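Local coordinates for segregation and condensation protein B (Mycobacterium tuberculosis, PDB 2Z99) that probably works with SMC and ScpA proteins in chromosome condensation and partition during cell division, and contains winged-helix domain structure, at residues E104-V109 with G139-V144; A118-S121 with N127-A130. One frame throughout, in Å; residues are numbered along the deposited sequence.

Contact 1 (E104-V109 with G139-V144)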
ATOM      1  N   GLU A 104       2.981 -32.091 -18.272  1.00 53.61           N
ATOM      2  CA  GLU A 104       2.776 -33.255 -19.112  1.00 53.02           C
ATOM      3  C   GLU A 104       3.747 -33.217 -20.286  1.00 51.32           C
ATOM      4  O   GLU A 104       4.509 -34.151 -20.502  1.00 51.65           O
ATOM      5  CB  GLU A 104       1.348 -33.251 -19.650  1.00 57.47           C
ATOM      6  CG  GLU A 104       0.632 -34.589 -19.591  1.00 65.96           C
ATOM      7  CD  GLU A 104      -0.181 -34.760 -18.319  1.00 70.58           C
ATOM      8  OE1 GLU A 104       0.420 -35.071 -17.267  1.00 74.06           O
ATOM      9  OE2 GLU A 104      -1.420 -34.570 -18.376  1.00 73.64           O
ATOM     10  N   THR A 105       3.723 -32.129 -21.047  1.00 49.46           N
ATOM     11  CA  THR A 105       4.599 -32.018 -22.201  1.00 50.31           C
ATOM     12  C   THR A 105       6.051 -31.861 -21.803  1.00 50.46           C
ATOM     13  O   THR A 105       6.949 -32.188 -22.576  1.00 51.18           O
ATOM     14  CB  THR A 105       4.170 -30.856 -23.152  1.00 49.79           C
ATOM     15  OG1 THR A 105       5.323 -30.142 -23.605  1.00 50.24           O
ATOM     16  CG2 THR A 105       3.235 -29.916 -22.463  1.00 49.58           C
ATOM     17  N   LEU A 106       6.290 -31.375 -20.594  1.00 50.98           N
ATOM     18  CA  LEU A 106       7.661 -31.218 -20.133  1.00 50.90           C
ATOM     19  C   LEU A 106       8.203 -32.631 -19.971  1.00 50.00           C
ATOM     20  O   LEU A 106       9.309 -32.938 -20.408  1.00 49.47           O
ATOM     21  CB  LEU A 106       7.705 -30.496 -18.783  1.00 51.68           C
ATOM     22  CG  LEU A 106       8.987 -29.755 -18.383  1.00 52.39           C
ATOM     23  CD1 LEU A 106       9.030 -29.697 -16.871  1.00 51.85           C
ATOM     24  CD2 LEU A 106      10.235 -30.448 -18.907  1.00 53.13           C
ATOM     25  N   ALA A 107       7.396 -33.486 -19.348  1.00 49.84           N
ATOM     26  CA  ALA A 107       7.762 -34.878 -19.108  1.00 49.66           C
ATOM     27  C   ALA A 107       8.053 -35.605 -20.413  1.00 50.93           C
ATOM     28  O   ALA A 107       8.972 -36.427 -20.487  1.00 51.83           O
ATOM     29  CB  ALA A 107       6.652 -35.585 -18.363  1.00 48.28           C
ATOM     30  N   VAL A 108       7.270 -35.309 -21.444  1.00 49.93           N
ATOM     31  CA  VAL A 108       7.480 -35.948 -22.724  1.00 49.32           C
ATOM     32  C   VAL A 108       8.886 -35.632 -23.227  1.00 50.30           C
ATOM     33  O   VAL A 108       9.610 -36.529 -23.646  1.00 51.63           O
ATOM     34  CB  VAL A 108       6.415 -35.490 -23.758  1.00 47.60           C
ATOM     35  CG1 VAL A 108       6.735 -36.054 -25.137  1.00 46.40           C
ATOM     36  CG2 VAL A 108       5.052 -35.957 -23.320  1.00 44.63           C
ATOM     37  N   VAL A 109       9.273 -34.359 -23.174  1.00 51.31           N
ATOM     38  CA  VAL A 109      10.599 -33.952 -23.623  1.00 51.19           C
ATOM     39  C   VAL A 109      11.653 -34.570 -22.733  1.00 54.61           C
ATOM     40  O   VAL A 109      12.681 -35.037 -23.210  1.00 54.90           O
ATOM     41  CB  VAL A 109      10.792 -32.423 -23.576  1.00 49.75           C
ATOM     42  CG1 VAL A 109      12.260 -32.078 -23.771  1.00 47.63           C
ATOM     43  CG2 VAL A 109       9.958 -31.758 -24.663  1.00 45.69           C
ATOM     44  N   GLY A 139      13.330 -21.525 -19.615  1.00 51.55           N
ATOM     45  CA  GLY A 139      14.564 -22.288 -19.643  1.00 48.94           C
ATOM     46  C   GLY A 139      14.492 -23.725 -19.171  1.00 50.32           C
ATOM     47  O   GLY A 139      15.512 -24.291 -18.766  1.00 50.98           O
ATOM     48  N   LEU A 140      13.307 -24.329 -19.202  1.00 50.00           N
ATOM     49  CA  LEU A 140      13.187 -25.723 -18.783  1.00 48.85           C
ATOM     50  C   LEU A 140      13.629 -26.684 -19.891  1.00 47.42           C
ATOM     51  O   LEU A 140      13.987 -27.833 -19.628  1.00 48.07           O
ATOM     52  CB  LEU A 140      11.751 -26.040 -18.356  1.00 50.33           C
ATOM     53  CG  LEU A 140      11.363 -25.634 -16.934  1.00 52.21           C
ATOM     54  CD1 LEU A 140      12.481 -26.021 -15.967  1.00 52.05           C
ATOM     55  CD2 LEU A 140      11.122 -24.148 -16.885  1.00 54.76           C
ATOM     56  N   ILE A 141      13.596 -26.211 -21.132  1.00 44.88           N
ATOM     57  CA  ILE A 141      14.011 -27.023 -22.273  1.00 44.12           C
ATOM     58  C   ILE A 141      14.662 -26.076 -23.247  1.00 43.98           C
ATOM     59  O   ILE A 141      14.532 -24.862 -23.116  1.00 44.80           O
ATOM     60  CB  ILE A 141      12.809 -27.713 -23.002  1.00 41.44           C
ATOM     61  CG1 ILE A 141      11.905 -26.645 -23.637  1.00 41.17           C
ATOM     62  CG2 ILE A 141      12.049 -28.616 -22.028  1.00 37.22           C
ATOM     63  CD1 ILE A 141      10.766 -27.198 -24.484  1.00 38.19           C
ATOM     64  N   THR A 142      15.361 -26.626 -24.227  1.00 46.48           N
ATOM     65  CA  THR A 142      16.014 -25.793 -25.227  1.00 48.46           C
ATOM     66  C   THR A 142      16.314 -26.573 -26.489  1.00 49.08           C
ATOM     67  O   THR A 142      16.281 -27.801 -26.491  1.00 50.10           O
ATOM     68  CB  THR A 142      17.333 -25.217 -24.698  1.00 49.37           C
ATOM     69  OG1 THR A 142      17.811 -24.221 -25.612  1.00 51.05           O
ATOM     70  CG2 THR A 142      18.379 -26.318 -24.556  1.00 45.91           C
ATOM     71  N   GLU A 143      16.601 -25.850 -27.565  1.00 52.08           N
ATOM     72  CA  GLU A 143      16.923 -26.484 -28.835  1.00 56.27           C
ATOM     73  C   GLU A 143      18.316 -27.102 -28.747  1.00 57.97           C
ATOM     74  O   GLU A 143      19.274 -26.435 -28.352  1.00 58.49           O
ATOM     75  CB  GLU A 143      16.874 -25.462 -29.982  1.00 57.02           C
ATOM     76  CG  GLU A 143      15.516 -24.791 -30.173  1.00 60.41           C
ATOM     77  CD  GLU A 143      15.380 -23.491 -29.392  1.00 64.18           C
ATOM     78  OE1 GLU A 143      15.982 -23.381 -28.297  1.00 64.87           O
ATOM     79  OE2 GLU A 143      14.659 -22.582 -29.870  1.00 64.30           O
ATOM     80  N   VAL A 144      18.419 -28.380 -29.106  1.00 59.69           N
ATOM     81  CA  VAL A 144      19.689 -29.089 -29.067  1.00 60.64           C
ATOM     82  C   VAL A 144      20.311 -29.226 -30.448  1.00 61.89           C
ATOM     83  O   VAL A 144      21.490 -28.937 -30.634  1.00 63.92           O
ATOM     84  CB  VAL A 144      19.518 -30.485 -28.460  1.00 60.75           C
ATOM     85  CG1 VAL A 144      20.811 -31.263 -28.578  1.00 61.86           C
ATOM     86  CG2 VAL A 144      19.113 -30.358 -27.007  1.00 60.30           C
TER
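I141 packs against the side of helix 100-112 with one methyl group: its CG2 meets V109 CG1 at 3.9 Å and L106 CD2 at 4.0 Å. L106 and V109 stand three residues apart on the helix, so their side chains emerge from one face, and the isoleucine methyl bridges them. The two approaches differ. V109 and I141 cross at about a right angle, branch against branch, whereas L106 and I141 slide past each other in opposite directions, alongside rather than end on. In V109, CG1 lies anti to the backbone N (chi1 168°), the branch that is carried out to the isoleucine. In I141 the arrangement is different: CG1 sits between the backbone N and the carbonyl carbon (chi1 65°), while CG2, anti to the carbonyl carbon, is the branch presented to the helix.

The strand is set in place by its surroundings. G139 ends the preceding helix in a Schellman motif, its positive phi being well suited to glycine, and its carbonyl accepts a bond from T158 OG1. Backbone bonds of T142 with A156 and V144 with T154 then pair the strand with 153-157, whose T157 also touches V109. F161 covers L106 from helix 159-165, and L135 and L136 pack on I141. All three touching residues are buried and aliphatic, and no hydrogen bond joins the segments. This part of the seam between helix 100-112 and the sheet therefore probably rests on shape and the exclusion of water, and branched hydrocarbons fit it.

Contact 2 (A118-S121 with N127-A130)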
ATOM      1  N   ALA A 118       7.267 -32.190 -33.309  1.00 49.31           N
ATOM      2  CA  ALA A 118       6.313 -32.992 -34.065  1.00 48.86           C
ATOM      3  C   ALA A 118       5.967 -34.258 -33.293  1.00 48.76           C
ATOM      4  O   ALA A 118       4.830 -34.714 -33.329  1.00 50.34           O
ATOM      5  CB  ALA A 118       6.879 -33.353 -35.422  1.00 48.89           C
ATOM      6  N   ARG A 119       6.940 -34.828 -32.588  1.00 48.25           N
ATOM      7  CA  ARG A 119       6.671 -36.037 -31.817  1.00 49.01           C
ATOM      8  C   ARG A 119       6.033 -35.691 -30.479  1.00 48.34           C
ATOM      9  O   ARG A 119       5.330 -36.509 -29.886  1.00 49.73           O
ATOM     10  CB  ARG A 119       7.945 -36.846 -31.571  1.00 50.67           C
ATOM     11  CG  ARG A 119       7.689 -38.171 -30.852  1.00 52.84           C
ATOM     12  CD  ARG A 119       8.980 -38.886 -30.470  1.00 58.03           C
ATOM     13  NE  ARG A 119       9.291 -40.056 -31.296  1.00 61.06           N
ATOM     14  CZ  ARG A 119       9.391 -40.051 -32.625  1.00 62.78           C
ATOM     15  NH1 ARG A 119       9.195 -38.928 -33.311  1.00 63.52           N
ATOM     16  NH2 ARG A 119       9.709 -41.170 -33.269  1.00 61.41           N
ATOM     17  N   VAL A 120       6.291 -34.485 -29.992  1.00 46.16           N
ATOM     18  CA  VAL A 120       5.697 -34.060 -28.738  1.00 44.05           C
ATOM     19  C   VAL A 120       4.223 -33.766 -29.005  1.00 43.60           C
ATOM     20  O   VAL A 120       3.347 -34.114 -28.218  1.00 45.41           O
ATOM     21  CB  VAL A 120       6.366 -32.785 -28.191  1.00 43.14           C
ATOM     22  CG1 VAL A 120       5.631 -32.320 -26.960  1.00 38.21           C
ATOM     23  CG2 VAL A 120       7.827 -33.059 -27.857  1.00 43.75           C
ATOM     24  N   SER A 121       3.958 -33.116 -30.125  1.00 40.87           N
ATOM     25  CA  SER A 121       2.599 -32.790 -30.498  1.00 42.51           C
ATOM     26  C   SER A 121       1.799 -34.087 -30.712  1.00 42.96           C
ATOM     27  O   SER A 121       0.656 -34.213 -30.262  1.00 42.50           O
ATOM     28  CB  SER A 121       2.615 -31.941 -31.765  1.00 41.95           C
ATOM     29  OG  SER A 121       1.341 -31.406 -32.027  1.00 45.49           O
ATOM     30  N   ASN A 127      -1.820 -29.560 -30.307  1.00 41.07           N
ATOM     31  CA  ASN A 127      -0.828 -28.555 -30.665  1.00 41.12           C
ATOM     32  C   ASN A 127      -0.127 -28.168 -29.353  1.00 42.80           C
ATOM     33  O   ASN A 127      -0.775 -28.068 -28.310  1.00 43.43           O
ATOM     34  CB  ASN A 127      -1.526 -27.333 -31.261  1.00 40.63           C
ATOM     35  CG  ASN A 127      -0.551 -26.277 -31.724  1.00 42.54           C
ATOM     36  OD1 ASN A 127      -0.023 -26.358 -32.835  1.00 45.57           O
ATOM     37  ND2 ASN A 127      -0.291 -25.285 -30.873  1.00 37.98           N
ATOM     38  N   VAL A 128       1.181 -27.939 -29.394  1.00 43.66           N
ATOM     39  CA  VAL A 128       1.908 -27.605 -28.173  1.00 43.66           C
ATOM     40  C   VAL A 128       2.766 -26.351 -28.241  1.00 44.92           C
ATOM     41  O   VAL A 128       3.655 -26.173 -27.418  1.00 47.53           O
ATOM     42  CB  VAL A 128       2.827 -28.778 -27.737  1.00 42.77           C
ATOM     43  CG1 VAL A 128       1.992 -29.988 -27.372  1.00 40.80           C
ATOM     44  CG2 VAL A 128       3.794 -29.131 -28.851  1.00 39.68           C
ATOM     45  N   ASP A 129       2.496 -25.469 -29.195  1.00 45.44           N
ATOM     46  CA  ASP A 129       3.301 -24.259 -29.342  1.00 45.90           C
ATOM     47  C   ASP A 129       3.306 -23.337 -28.125  1.00 47.18           C
ATOM     48  O   ASP A 129       4.357 -22.813 -27.739  1.00 47.21           O
ATOM     49  CB  ASP A 129       2.845 -23.477 -30.570  1.00 44.89           C
ATOM     50  CG  ASP A 129       2.842 -24.327 -31.824  1.00 45.75           C
ATOM     51  OD1 ASP A 129       3.768 -25.152 -31.978  1.00 45.55           O
ATOM     52  OD2 ASP A 129       1.916 -24.171 -32.652  1.00 47.19           O
ATOM     53  N   ALA A 130       2.135 -23.135 -27.528  1.00 48.18           N
ATOM     54  CA  ALA A 130       2.019 -22.269 -26.359  1.00 48.95           C
ATOM     55  C   ALA A 130       2.846 -22.815 -25.202  1.00 49.00           C
ATOM     56  O   ALA A 130       3.598 -22.072 -24.566  1.00 50.14           O
ATOM     57  CB  ALA A 130       0.552 -22.129 -25.945  1.00 48.02           C
TER
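V120 and V128 make the apolar part of this contact, with V120 CG1 lying 4.1 Å from V128 CG2. Their side chains cross at about a right angle, and the closest approach is one methyl from each. In V128 a chi1 of -64° puts CG1 anti to the carbonyl carbon and so leaves CG2 between the backbone N and the carbonyl carbon. From there CG2 also reaches the neighbouring residue on the helix: S121 CA and V128 CG2 are 4.2 Å apart. Thus one valine methyl rests against two successive residues of helix 117-124, on the buried side against V120 and nearer the surface against S121. Valine suits the place because it is apolar and branched next to the backbone, so that a single methyl can meet both residues close to the chain.

The polar part belongs to S121, yet its main partner is in the connecting turn. S121 OG donates a hydrogen bond to the carbonyl oxygen of V126, tying the helix side to the chain just before N127. The same hydroxyl lies against the backbone of N127, with S121 OG 3.8 Å from N127 CA. A small residue suits this position because the backbones come close, S121 CA and N127 CA being 5.5 Å apart. V128 holds the N-cap position of the next helix, although its hydrocarbon side chain serves for packing.

Helices 117-124 and 129-137 are consecutive and joined by a short turn, as in the helix-turn-helix of winged-helix domains. The contact closes the mouth of that turn, and on its inner side V120 continues onto helix 100-112, while strand 115-116 leads directly into the first helix of the pair.

In the fold
Both contacts belong to the same winged-helix domain, with contact 2 nested in the chain between the two segments of contact 1. Their centres lie about 11 Å apart and they meet directly: V120 packs on T105, V108 and V109 of helix 100-112. V109 serves both contacts with one methyl each, CG1 on I141 and CG2 on V120, while L106 meets the strand. Contact 1 is wholly buried and purely aliphatic, joining helix to sheet. Contact 2 runs from the core outward, valines inside and a serine hydrogen bond to the turn near the surface. Helix 129-137 connects them, starting at contact 2 and leading into the strand of contact 1.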